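Local coordinates for protein Rho guanyl nucleotide exchange factor (Rom2), putative (Aspergillus fumigatus Af293, PDB 5O51) that probably acts as a guanine-nucleotide exchange factor for Rho-type GTPases, this chain being its C-terminal CNH domain, a seven-bladed beta-propeller, at residues A[113-118]-A[128-133]; A[136-141]-A[171-176]; A[82-87]-A[106-111]; A[179-184]-A[228-233]. All blocks are in the same frame, centred on the assembly; numbering follows the deposited sequence.

Interaction 1: A[113-118]-A[128-133]; sequences ANFFKA and CSVKTS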
loop_
_atom_site.group_PDB
_atom_site.type_symbol
_atom_site.label_atom_id
_atom_site.label_comp_id
_atom_site.label_asym_id
_atom_site.label_seq_id
_atom_site.Cartn_x
_atom_site.Cartn_y
_atom_site.Cartn_z
ATOM N N ALA A 113 0.607 5.637 15.475
ATOM C CA ALA A 113 1.212 5.488 14.133
ATOM C C ALA A 113 0.209 5.851 13.100
ATOM O O ALA A 113 -0.986 5.522 13.207
ATOM C CB ALA A 113 1.716 4.053 13.908
ATOM N N ASN A 114 0.673 6.520 12.083
ATOM C CA ASN A 114 -0.153 6.913 10.950
ATOM C C ASN A 114 -0.141 5.924 9.757
ATOM O O ASN A 114 -1.147 5.782 9.126
ATOM C CB ASN A 114 0.277 8.331 10.514
ATOM C CG ASN A 114 0.128 9.320 11.664
ATOM O OD1 ASN A 114 1.111 9.751 12.288
ATOM N ND2 ASN A 114 -1.127 9.559 12.044
ATOM N N PHE A 115 0.998 5.316 9.425
ATOM C CA PHE A 115 1.075 4.191 8.464
ATOM C C PHE A 115 2.262 3.287 8.766
ATOM O O PHE A 115 3.052 3.567 9.692
ATOM C CB PHE A 115 1.005 4.599 6.963
ATOM C CG PHE A 115 2.107 5.511 6.471
ATOM C CD1 PHE A 115 1.984 6.894 6.581
ATOM C CD2 PHE A 115 3.198 5.010 5.785
ATOM C CE1 PHE A 115 2.964 7.746 6.090
ATOM C CE2 PHE A 115 4.184 5.853 5.281
ATOM C CZ PHE A 115 4.070 7.223 5.432
ATOM N N PHE A 116 2.303 2.138 8.085
ATOM C CA PHE A 116 3.416 1.228 8.178
ATOM C C PHE A 116 3.767 0.519 6.871
ATOM O O PHE A 116 2.977 0.489 5.946
ATOM C CB PHE A 116 3.172 0.247 9.294
ATOM C CG PHE A 116 2.259 -0.921 8.952
ATOM C CD1 PHE A 116 2.775 -2.099 8.423
ATOM C CD2 PHE A 116 0.892 -0.872 9.258
ATOM C CE1 PHE A 116 1.956 -3.195 8.174
ATOM C CE2 PHE A 116 0.073 -1.968 9.017
ATOM C CZ PHE A 116 0.621 -3.148 8.485
ATOM N N LYS A 117 4.936 -0.111 6.844
ATOM C CA LYS A 117 5.374 -0.925 5.724
ATOM C C LYS A 117 6.283 -2.095 6.177
ATOM O O LYS A 117 7.249 -1.920 6.923
ATOM C CB LYS A 117 6.097 -0.027 4.747
ATOM C CG LYS A 117 6.530 -0.717 3.478
ATOM C CD LYS A 117 5.378 -0.823 2.523
ATOM C CE LYS A 117 5.686 -1.775 1.373
ATOM N NZ LYS A 117 6.994 -1.480 0.734
ATOM N N ALA A 118 5.943 -3.291 5.729
ATOM C CA ALA A 118 6.718 -4.500 6.017
ATOM C C ALA A 118 7.330 -4.968 4.738
ATOM O O ALA A 118 6.592 -5.311 3.798
ATOM C CB ALA A 118 5.821 -5.604 6.539
ATOM N N CYS A 128 8.357 -1.125 9.343
ATOM C CA CYS A 128 8.502 0.305 9.737
ATOM C C CYS A 128 7.176 0.891 10.056
ATOM O O CYS A 128 6.227 0.670 9.313
ATOM C CB CYS A 128 9.077 1.208 8.653
ATOM S SG CYS A 128 10.343 0.423 7.695
ATOM N N SER A 129 7.123 1.672 11.126
ATOM C CA SER A 129 5.959 2.500 11.468
ATOM C C SER A 129 6.330 3.975 11.444
ATOM O O SER A 129 7.367 4.358 11.953
ATOM C CB SER A 129 5.457 2.145 12.845
ATOM O OG SER A 129 6.470 2.353 13.770
ATOM N N VAL A 130 5.475 4.787 10.847
ATOM C CA VAL A 130 5.730 6.185 10.589
ATOM C C VAL A 130 4.652 7.001 11.274
ATOM O O VAL A 130 3.476 6.805 11.000
ATOM C CB VAL A 130 5.652 6.439 9.100
ATOM C CG1 VAL A 130 5.857 7.924 8.771
ATOM C CG2 VAL A 130 6.658 5.543 8.385
ATOM N N LYS A 131 5.053 7.865 12.208
ATOM C CA LYS A 131 4.247 9.033 12.594
ATOM C C LYS A 131 4.569 10.251 11.721
ATOM O O LYS A 131 5.703 10.506 11.435
ATOM C CB LYS A 131 4.488 9.401 14.053
ATOM C CG LYS A 131 3.756 10.680 14.471
ATOM C CD LYS A 131 3.573 10.771 15.972
ATOM C CE LYS A 131 4.902 10.855 16.710
ATOM N NZ LYS A 131 4.627 10.920 18.165
ATOM N N THR A 132 3.579 11.023 11.326
ATOM C CA THR A 132 3.817 12.143 10.423
ATOM C C THR A 132 2.761 13.200 10.640
ATOM O O THR A 132 1.647 12.883 11.038
ATOM C CB THR A 132 3.821 11.680 8.932
ATOM O OG1 THR A 132 4.230 12.752 8.055
ATOM C CG2 THR A 132 2.436 11.152 8.493
ATOM N N SER A 133 3.141 14.454 10.407
ATOM C CA SER A 133 2.223 15.605 10.374
ATOM C C SER A 133 2.717 16.555 9.271
ATOM O O SER A 133 3.741 16.281 8.668
ATOM C CB SER A 133 2.225 16.313 11.740
ATOM O OG SER A 133 3.541 16.435 12.263
#

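Interaction 2: A[136-141]-A[171-176]; sequences SSTIKV and FKEYYI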
loop_
_atom_site.group_PDB
_atom_site.type_symbol
_atom_site.label_atom_id
_atom_site.label_comp_id
_atom_site.label_asym_id
_atom_site.label_seq_id
_atom_site.Cartn_x
_atom_site.Cartn_y
_atom_site.Cartn_z
ATOM N N SER A 136 6.674 17.272 10.450
ATOM C CA SER A 136 7.729 16.266 10.465
ATOM C C SER A 136 7.199 14.824 10.481
ATOM O O SER A 136 5.973 14.591 10.474
ATOM C CB SER A 136 8.664 16.522 11.673
ATOM O OG SER A 136 8.275 15.785 12.824
ATOM N N SER A 137 8.154 13.886 10.544
ATOM C CA SER A 137 7.885 12.468 10.456
ATOM C C SER A 137 8.885 11.690 11.307
ATOM O O SER A 137 10.065 11.961 11.278
ATOM C CB SER A 137 7.941 12.005 8.966
ATOM O OG SER A 137 6.855 12.535 8.163
ATOM N N THR A 138 8.418 10.704 12.050
ATOM C CA THR A 138 9.294 9.870 12.869
ATOM C C THR A 138 9.135 8.439 12.404
ATOM O O THR A 138 7.998 7.937 12.359
ATOM C CB THR A 138 8.883 9.938 14.331
ATOM O OG1 THR A 138 8.911 11.306 14.751
ATOM C CG2 THR A 138 9.798 9.034 15.204
ATOM N N ILE A 139 10.256 7.792 12.080
ATOM C CA ILE A 139 10.243 6.454 11.533
ATOM C C ILE A 139 10.879 5.453 12.490
ATOM O O ILE A 139 12.036 5.613 12.853
ATOM C CB ILE A 139 11.027 6.382 10.210
ATOM C CG1 ILE A 139 10.310 7.141 9.090
ATOM C CG2 ILE A 139 11.203 4.936 9.796
ATOM C CD1 ILE A 139 10.832 8.530 8.866
ATOM N N LYS A 140 10.172 4.362 12.793
ATOM C CA LYS A 140 10.694 3.304 13.647
ATOM C C LYS A 140 10.738 1.991 12.895
ATOM O O LYS A 140 9.840 1.694 12.104
ATOM C CB LYS A 140 9.850 3.147 14.888
ATOM C CG LYS A 140 9.982 4.264 15.889
ATOM C CD LYS A 140 9.767 3.732 17.304
ATOM C CE LYS A 140 9.518 4.854 18.302
ATOM N NZ LYS A 140 8.447 4.499 19.276
ATOM N N VAL A 141 11.767 1.196 13.162
ATOM C CA VAL A 141 12.072 0.014 12.367
ATOM C C VAL A 141 12.158 -1.194 13.324
ATOM O O VAL A 141 12.508 -1.002 14.452
ATOM C CB VAL A 141 13.351 0.311 11.575
ATOM C CG1 VAL A 141 13.672 -0.810 10.598
ATOM C CG2 VAL A 141 13.219 1.662 10.877
ATOM N N PHE A 171 14.706 -1.708 16.794
ATOM C CA PHE A 171 15.985 -1.851 16.104
ATOM C C PHE A 171 16.660 -0.500 15.781
ATOM O O PHE A 171 17.752 -0.239 16.276
ATOM C CB PHE A 171 15.779 -2.733 14.870
ATOM C CG PHE A 171 16.900 -2.670 13.891
ATOM C CD1 PHE A 171 18.202 -2.968 14.287
ATOM C CD2 PHE A 171 16.667 -2.308 12.570
ATOM C CE1 PHE A 171 19.250 -2.907 13.381
ATOM C CE2 PHE A 171 17.710 -2.243 11.660
ATOM C CZ PHE A 171 19.000 -2.541 12.065
ATOM N N LYS A 172 16.037 0.339 14.957
ATOM C CA LYS A 172 16.588 1.659 14.619
ATOM C C LYS A 172 15.454 2.648 14.469
ATOM O O LYS A 172 14.338 2.260 14.130
ATOM C CB LYS A 172 17.367 1.614 13.291
ATOM C CG LYS A 172 18.506 0.590 13.207
ATOM C CD LYS A 172 19.799 1.036 13.887
ATOM C CE LYS A 172 20.740 1.731 12.905
ATOM N NZ LYS A 172 21.948 2.310 13.555
ATOM N N GLU A 173 15.748 3.919 14.691
ATOM C CA GLU A 173 14.760 5.008 14.616
ATOM C C GLU A 173 15.335 6.112 13.744
ATOM O O GLU A 173 16.538 6.136 13.537
ATOM C CB GLU A 173 14.462 5.523 16.020
ATOM C CG GLU A 173 13.352 6.561 16.065
ATOM C CD GLU A 173 12.928 6.922 17.473
ATOM O OE1 GLU A 173 12.861 6.032 18.349
ATOM O OE2 GLU A 173 12.654 8.116 17.694
ATOM N N TYR A 174 14.498 6.984 13.187
ATOM C CA TYR A 174 14.954 8.104 12.331
ATOM C C TYR A 174 14.019 9.282 12.482
ATOM O O TYR A 174 12.876 9.134 12.934
ATOM C CB TYR A 174 15.067 7.737 10.815
ATOM C CG TYR A 174 15.857 6.484 10.523
ATOM C CD1 TYR A 174 15.304 5.235 10.793
ATOM C CD2 TYR A 174 17.152 6.531 9.998
ATOM C CE1 TYR A 174 16.001 4.068 10.571
ATOM C CE2 TYR A 174 17.871 5.363 9.769
ATOM C CZ TYR A 174 17.283 4.129 10.058
ATOM O OH TYR A 174 17.906 2.915 9.868
ATOM N N TYR A 175 14.516 10.449 12.094
ATOM C CA TYR A 175 13.741 11.688 12.099
ATOM C C TYR A 175 13.827 12.355 10.719
ATOM O O TYR A 175 14.847 12.251 10.049
ATOM C CB TYR A 175 14.250 12.641 13.187
ATOM C CG TYR A 175 13.592 14.003 13.078
ATOM C CD1 TYR A 175 12.343 14.231 13.654
ATOM C CD2 TYR A 175 14.184 15.047 12.330
ATOM C CE1 TYR A 175 11.705 15.462 13.529
ATOM C CE2 TYR A 175 13.550 16.286 12.189
ATOM C CZ TYR A 175 12.314 16.488 12.805
ATOM O OH TYR A 175 11.660 17.705 12.710
ATOM N N ILE A 176 12.750 13.019 10.293
ATOM C CA ILE A 176 12.650 13.616 8.944
ATOM C C ILE A 176 11.859 14.915 9.096
ATOM O O ILE A 176 10.693 14.870 9.545
ATOM C CB ILE A 176 11.850 12.725 7.925
ATOM C CG1 ILE A 176 12.496 11.334 7.686
ATOM C CG2 ILE A 176 11.610 13.455 6.584
ATOM C CD1 ILE A 176 13.630 11.312 6.692
#

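Interaction 3: A[82-87]-A[106-111]; sequences NKTLSS and PKKIQG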
loop_
_atom_site.group_PDB
_atom_site.type_symbol
_atom_site.label_atom_id
_atom_site.label_comp_id
_atom_site.label_asym_id
_atom_site.label_seq_id
_atom_site.Cartn_x
_atom_site.Cartn_y
_atom_site.Cartn_z
ATOM N N ASN A 82 -7.123 2.357 14.854
ATOM C CA ASN A 82 -7.207 3.607 15.618
ATOM C C ASN A 82 -5.842 4.038 16.105
ATOM O O ASN A 82 -5.612 4.251 17.316
ATOM C CB ASN A 82 -8.178 3.426 16.770
ATOM C CG ASN A 82 -8.734 4.761 17.285
ATOM O OD1 ASN A 82 -8.692 5.784 16.616
ATOM N ND2 ASN A 82 -9.279 4.723 18.479
ATOM N N LYS A 83 -4.923 4.054 15.140
ATOM C CA LYS A 83 -3.526 4.526 15.273
ATOM C C LYS A 83 -2.596 3.695 16.107
ATOM O O LYS A 83 -1.435 4.066 16.301
ATOM C CB LYS A 83 -3.482 5.992 15.681
ATOM C CG LYS A 83 -4.320 6.824 14.730
ATOM C CD LYS A 83 -4.265 8.277 15.133
ATOM C CE LYS A 83 -4.842 9.147 14.026
ATOM N NZ LYS A 83 -5.237 10.475 14.561
ATOM N N THR A 84 -3.061 2.522 16.508
ATOM C CA THR A 84 -2.231 1.591 17.250
ATOM C C THR A 84 -1.903 0.408 16.345
ATOM O O THR A 84 -2.844 -0.273 15.830
ATOM C CB THR A 84 -2.955 1.090 18.508
ATOM O OG1 THR A 84 -3.305 2.210 19.315
ATOM C CG2 THR A 84 -2.066 0.144 19.336
ATOM N N LEU A 85 -0.590 0.147 16.239
ATOM C CA LEU A 85 -0.026 -0.955 15.484
ATOM C C LEU A 85 0.211 -2.144 16.373
ATOM O O LEU A 85 0.866 -2.021 17.394
ATOM C CB LEU A 85 1.282 -0.505 14.792
ATOM C CG LEU A 85 1.982 -1.579 13.910
ATOM C CD1 LEU A 85 1.075 -1.990 12.723
ATOM C CD2 LEU A 85 3.336 -1.083 13.389
ATOM N N SER A 86 -0.298 -3.316 15.975
ATOM C CA SER A 86 -0.194 -4.542 16.778
ATOM C C SER A 86 0.004 -5.786 15.925
ATOM O O SER A 86 -0.441 -5.844 14.786
ATOM C CB SER A 86 -1.481 -4.820 17.645
ATOM O OG SER A 86 -2.092 -3.676 18.246
ATOM N N SER A 87 0.532 -6.832 16.535
ATOM C CA SER A 87 0.620 -8.108 15.903
ATOM C C SER A 87 -0.378 -9.093 16.500
ATOM O O SER A 87 -0.791 -8.985 17.655
ATOM C CB SER A 87 2.032 -8.651 16.047
ATOM O OG SER A 87 2.214 -9.173 17.356
ATOM N N PRO A 106 -4.038 -9.148 21.224
ATOM C CA PRO A 106 -3.029 -8.358 20.499
ATOM C C PRO A 106 -1.751 -8.155 21.248
ATOM O O PRO A 106 -1.789 -8.021 22.435
ATOM C CB PRO A 106 -3.710 -6.996 20.288
ATOM C CG PRO A 106 -4.758 -6.942 21.357
ATOM C CD PRO A 106 -5.273 -8.361 21.426
ATOM N N LYS A 107 -0.637 -8.096 20.524
ATOM C CA LYS A 107 0.621 -7.622 21.036
ATOM C C LYS A 107 0.887 -6.194 20.493
ATOM O O LYS A 107 1.086 -5.992 19.289
ATOM C CB LYS A 107 1.671 -8.638 20.661
ATOM C CG LYS A 107 2.987 -8.486 21.371
ATOM C CD LYS A 107 3.692 -9.839 21.509
ATOM C CE LYS A 107 5.215 -9.674 21.601
ATOM N NZ LYS A 107 5.664 -8.644 22.599
ATOM N N LYS A 108 0.857 -5.185 21.366
ATOM C CA LYS A 108 1.215 -3.793 20.981
ATOM C C LYS A 108 2.632 -3.641 20.416
ATOM O O LYS A 108 3.585 -4.138 20.989
ATOM C CB LYS A 108 1.100 -2.891 22.189
ATOM C CG LYS A 108 1.178 -1.428 21.846
ATOM C CD LYS A 108 0.838 -0.615 23.088
ATOM C CE LYS A 108 0.732 0.870 22.793
ATOM N NZ LYS A 108 0.806 1.737 24.012
ATOM N N ILE A 109 2.776 -2.999 19.269
ATOM C CA ILE A 109 4.116 -2.800 18.715
ATOM C C ILE A 109 4.469 -1.346 18.919
ATOM O O ILE A 109 5.515 -1.047 19.434
ATOM C CB ILE A 109 4.251 -3.169 17.231
ATOM C CG1 ILE A 109 3.940 -4.651 17.011
ATOM C CG2 ILE A 109 5.672 -2.857 16.725
ATOM C CD1 ILE A 109 3.461 -4.920 15.605
ATOM N N GLN A 110 3.575 -0.467 18.518
ATOM C CA GLN A 110 3.718 0.931 18.707
ATOM C C GLN A 110 2.339 1.561 18.956
ATOM O O GLN A 110 1.333 1.268 18.230
ATOM C CB GLN A 110 4.313 1.510 17.455
ATOM C CG GLN A 110 4.341 3.024 17.433
ATOM C CD GLN A 110 5.442 3.547 16.535
ATOM O OE1 GLN A 110 6.602 3.126 16.651
ATOM N NE2 GLN A 110 5.098 4.486 15.653
ATOM N N GLY A 111 2.344 2.497 19.910
ATOM C CA GLY A 111 1.153 3.154 20.401
ATOM C C GLY A 111 0.427 4.115 19.507
ATOM O O GLY A 111 -0.830 4.142 19.532
#

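Interaction 4: A[179-184]-A[228-233]; sequences ESSSIH and VKPIHI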
loop_
_atom_site.group_PDB
_atom_site.type_symbol
_atom_site.label_atom_id
_atom_site.label_comp_id
_atom_site.label_asym_id
_atom_site.label_seq_id
_atom_site.Cartn_x
_atom_site.Cartn_y
_atom_site.Cartn_z
ATOM N N GLU A 179 6.349 16.348 6.109
ATOM C CA GLU A 179 5.190 15.449 5.983
ATOM C C GLU A 179 5.477 14.302 4.971
ATOM O O GLU A 179 5.873 14.584 3.827
ATOM C CB GLU A 179 3.954 16.247 5.536
ATOM C CG GLU A 179 2.624 15.482 5.634
ATOM C CD GLU A 179 1.412 16.297 5.195
ATOM O OE1 GLU A 179 1.515 17.074 4.218
ATOM O OE2 GLU A 179 0.343 16.152 5.830
ATOM N N SER A 180 5.268 13.043 5.402
ATOM C CA SER A 180 5.538 11.841 4.567
ATOM C C SER A 180 4.276 11.158 4.041
ATOM O O SER A 180 3.398 10.837 4.827
ATOM C CB SER A 180 6.332 10.817 5.344
ATOM O OG SER A 180 7.615 11.301 5.613
ATOM N N SER A 181 4.225 10.958 2.713
ATOM C CA SER A 181 3.181 10.186 1.989
ATOM C C SER A 181 3.410 8.667 2.012
ATOM O O SER A 181 2.464 7.925 2.157
ATOM C CB SER A 181 3.120 10.577 0.508
ATOM O OG SER A 181 2.861 11.951 0.298
ATOM N N SER A 182 4.650 8.200 1.864
ATOM C CA SER A 182 4.895 6.778 1.643
ATOM C C SER A 182 6.298 6.294 2.028
ATOM O O SER A 182 7.203 7.074 2.216
ATOM C CB SER A 182 4.692 6.508 0.171
ATOM O OG SER A 182 5.626 7.211 -0.624
ATOM N N ILE A 183 6.482 4.990 2.059
ATOM C CA ILE A 183 7.797 4.418 2.322
ATOM C C ILE A 183 8.110 3.122 1.548
ATOM O O ILE A 183 7.293 2.255 1.410
ATOM C CB ILE A 183 7.997 4.259 3.861
ATOM C CG1 ILE A 183 9.469 4.231 4.218
ATOM C CG2 ILE A 183 7.278 3.021 4.399
ATOM C CD1 ILE A 183 9.711 4.487 5.688
ATOM N N HIS A 184 9.331 2.994 1.065
ATOM C CA HIS A 184 9.749 1.898 0.177
ATOM C C HIS A 184 11.107 1.356 0.608
ATOM O O HIS A 184 11.990 2.114 1.031
ATOM C CB HIS A 184 9.806 2.391 -1.298
ATOM C CG HIS A 184 8.514 3.001 -1.753
ATOM N ND1 HIS A 184 7.504 2.254 -2.316
ATOM C CD2 HIS A 184 8.021 4.251 -1.602
ATOM C CE1 HIS A 184 6.461 3.027 -2.525
ATOM N NE2 HIS A 184 6.745 4.243 -2.094
ATOM N N VAL A 228 4.927 18.187 -3.540
ATOM C CA VAL A 228 4.598 16.988 -4.300
ATOM C C VAL A 228 4.164 15.853 -3.388
ATOM O O VAL A 228 4.406 15.824 -2.139
ATOM C CB VAL A 228 5.789 16.519 -5.198
ATOM C CG1 VAL A 228 6.081 17.527 -6.290
ATOM C CG2 VAL A 228 7.049 16.269 -4.394
ATOM N N LYS A 229 3.528 14.873 -4.015
ATOM C CA LYS A 229 3.179 13.687 -3.271
ATOM C C LYS A 229 3.772 12.522 -4.020
ATOM O O LYS A 229 3.207 12.111 -5.042
ATOM C CB LYS A 229 1.696 13.544 -3.114
ATOM C CG LYS A 229 0.960 14.767 -2.622
ATOM C CD LYS A 229 -0.471 14.372 -2.255
ATOM C CE LYS A 229 -1.366 15.582 -2.065
ATOM N NZ LYS A 229 -0.884 16.414 -0.926
ATOM N N PRO A 230 4.933 12.031 -3.551
ATOM C CA PRO A 230 5.526 10.840 -4.099
ATOM C C PRO A 230 4.815 9.650 -3.478
ATOM O O PRO A 230 4.739 9.540 -2.248
ATOM C CB PRO A 230 6.979 10.888 -3.611
ATOM C CG PRO A 230 7.127 12.217 -2.929
ATOM C CD PRO A 230 5.776 12.562 -2.455
ATOM N N ILE A 231 4.324 8.765 -4.330
ATOM C CA ILE A 231 3.426 7.697 -3.892
ATOM C C ILE A 231 4.068 6.329 -4.057
ATOM O O ILE A 231 3.926 5.513 -3.191
ATOM C CB ILE A 231 2.130 7.742 -4.698
ATOM C CG1 ILE A 231 1.457 9.137 -4.634
ATOM C CG2 ILE A 231 1.247 6.597 -4.308
ATOM C CD1 ILE A 231 1.074 9.621 -3.265
ATOM N N HIS A 232 4.715 6.053 -5.181
ATOM C CA HIS A 232 5.088 4.666 -5.463
ATOM C C HIS A 232 6.292 4.596 -6.385
ATOM O O HIS A 232 6.378 5.369 -7.370
ATOM C CB HIS A 232 3.888 3.902 -6.072
ATOM C CG HIS A 232 4.185 2.505 -6.495
ATOM N ND1 HIS A 232 4.384 1.482 -5.589
ATOM C CD2 HIS A 232 4.332 1.950 -7.726
ATOM C CE1 HIS A 232 4.640 0.362 -6.240
ATOM N NE2 HIS A 232 4.621 0.620 -7.537
ATOM N N ILE A 233 7.130 3.589 -6.118
ATOM C CA ILE A 233 8.370 3.345 -6.847
ATOM C C ILE A 233 8.410 1.907 -7.296
ATOM O O ILE A 233 8.147 1.007 -6.506
ATOM C CB ILE A 233 9.624 3.453 -5.975
ATOM C CG1 ILE A 233 9.709 4.768 -5.305
ATOM C CG2 ILE A 233 10.898 3.262 -6.832
ATOM C CD1 ILE A 233 10.773 4.797 -4.220
#

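Interaction 1: A[113-118]-A[128-133]
Val130 O is gripped by two consecutive backbone amides, Asn114 N at 3.0 Å and Phe115 N at 3.3 Å. The Phe115 bond is the straighter of the two and lies in the carbonyl plane, whereas the Asn114 donor is tilted from it. Two residues facing one define a classic beta bulge, which here opens the pairing of strand 115-118 with strand 128-132. The side chain of Asn114 extends the antiparallel pattern on the Thr132 side of the bulge: OD1 accepts Thr132 N at 2.9 Å, with the donor 37° out of the amide carbonyl plane. On the other side, toward Lys117 and Cys128, the register is regular. Val130 N reaches Phe115 O at 2.9 Å, and Cys128 N reaches Lys117 O at 2.8 Å, while Lys117 N returns a bond to Cys128 O. The hairpin formed in this way contributes the first two strands, 115-120 and 125-132, of one four-stranded propeller blade, with the first on the inner side. On the face carrying Phe115, Lys117, Cys128 and Val130, Phe115 CG sits between the backbone N and the carbonyl carbon (chi1 61°). Its ring lies over Val130: Val130 CB stands 4.1 Å from the ring centroid and 10° off the normal, a CH-pi contact, and Val130 CG1 is 3.9 Å from Phe115 CZ. Phe116 and Ser129 occupy the other face, where the Phe116 ring turns away from Ser129 to pack on Leu78 and Leu80 of strand 76-81. Thr132 OG1, at the far end of the pairing, is hydrogen-bonded to Ser137 OG and to Ser180 N.

Interaction 2: A[136-141]-A[171-176]
Val141 holds CG1 anti to its backbone N (chi1 -174°), which places CG2 beside that N, and Tyr174 holds CG beside its own backbone N (chi1 -51°). Val141 CG2 thus meets the rim of the Tyr174 ring near its plane, 3.7 Å from CE1. Val141 CG1 similarly approaches the edge of the Phe171 ring, 3.9 Å from CD2. On the same face Ile139 CD1 comes to 3.5 Å from Ile176 CG1, tighter than ordinary carbon packing. The other face is more polar. Lys140 and Glu173 run side by side, with Lys140 CE 3.5 Å from Glu173 OE1, but Lys140 NZ stays 4.8 Å from Glu173 OE1, so any attraction is probably only long-range; NZ bonds weakly to Gln110 OE1. Pairing is antiparallel: Tyr174 N bonds Ile139 O at 2.8 Å, Ile139 N returns to Tyr174 O from well above the carbonyl plane, and the bond from Ile176 N to Ser137 O is weak. Tyr174 OH finds its partner in Leu203 O. Strand 137-143 is the third of its propeller blade, bonded on one side to strand 125-132 and on the other to the outermost strand, 169-176, whose Tyr174 and Ile176 pack on Val201 of strand 197-202.

Interaction 3: A[82-87]-A[106-111]
The flat peptide group joining Ser86 to Ser87 has Ile109 CD1 over one face, 3.6 Å from Ser86 C, and Lys107 O near its plane at the amide edge, where Ser87 N donates to it at 2.9 Å. Ile109 CG1 lies beside its own backbone N (chi1 -61°), and chi2 of 155° carries CD1 onward over the peptide. This is the outer edge of a four-stranded propeller blade, where strand 84-89 pairs antiparallel with the outermost strand, 107-110. A classic beta bulge interrupts the pairing: Ile109 and Gln110 both face Leu85. Ile109 N reaches Leu85 O at 2.8 Å with its donor tilted 17° from the carbonyl plane, while Gln110 N reaches the same oxygen more weakly, at 3.3 Å. The extra residue shifts the register by one between Leu85 and Ser86, and the chain turns a corner at Ile109. Within the bulge Leu85 N donates back to Gln110 O; past it, Lys107 N donates to Ser87 O in an almost straight bond. Leu85 CG also meets Ile109 CD1 at 4.0 Å. The Gln110 amide points elsewhere, with NE2 bonded to His112 O and OE1 weakly to Ser129 OG. At the end of the pairing, Thr84 OG1 donates to Gly111 O at 3.1 Å.

Interaction 4: A[179-184]-A[228-233]
Ser181 begins the contact by laying CB against Pro230 O at 3.4 Å, with OG near Lys229 CB. Ser182 makes the firmer polar link. Its OG stands between the backbone N and the carbonyl carbon (chi1 63°) and donates to Pro230 O at 3.0 Å, from 41° out of that carbonyl plane. Ser181 and Ser182 can both turn toward the second segment because they form a classic bulge opposite Gly193 of their own sheet. His184 carries most of the remaining contact. Ile231 O lies at the edge of its ring, in plane, and accepts a weak bond from NE2 at 3.3 Å. Ile233 CG1 covers one face in a CH-pi contact, 4.2 Å from the ring centroid, and Ile233 CD1 is 3.8 Å from His184 CG. The His232 ring stands obliquely to that of His184; its NE2 bonds Glu234 OE1. The axes of strands 180-184 and 230-233 run nearly parallel, 14° apart and 5.9 Å at closest approach, and the hydrogen bonds between them start from side chains. Each strand is the first, innermost strand of its own antiparallel sheet, so this is the junction between successive blades of a beta-propeller.

How the interactions relate
Interactions 1 and 2 build one blade, from its inner hairpin outward to its rim, and are joined by the pairing of strands 125-132 and 137-143, which lies between them. Interaction 3 is the outer edge of the preceding blade, from which the chain runs inward to interaction 1; a weak hydrogen bond between Gln110 OE1 and Ser129 OG connects the two. These three rely on antiparallel backbone bonds and are partly buried, with more exposed residues at the rim. Interaction 4 is instead a surface contact between separate sheets, made by side chains that reach the backbone carbonyls and an isoleucine of a nearly parallel strand. A polar cluster of Thr132, Ser137 and Ser180 links interactions 1, 2 and 4, whereas interactions 3 and 4 remain about 11 Å apart at their nearest atoms.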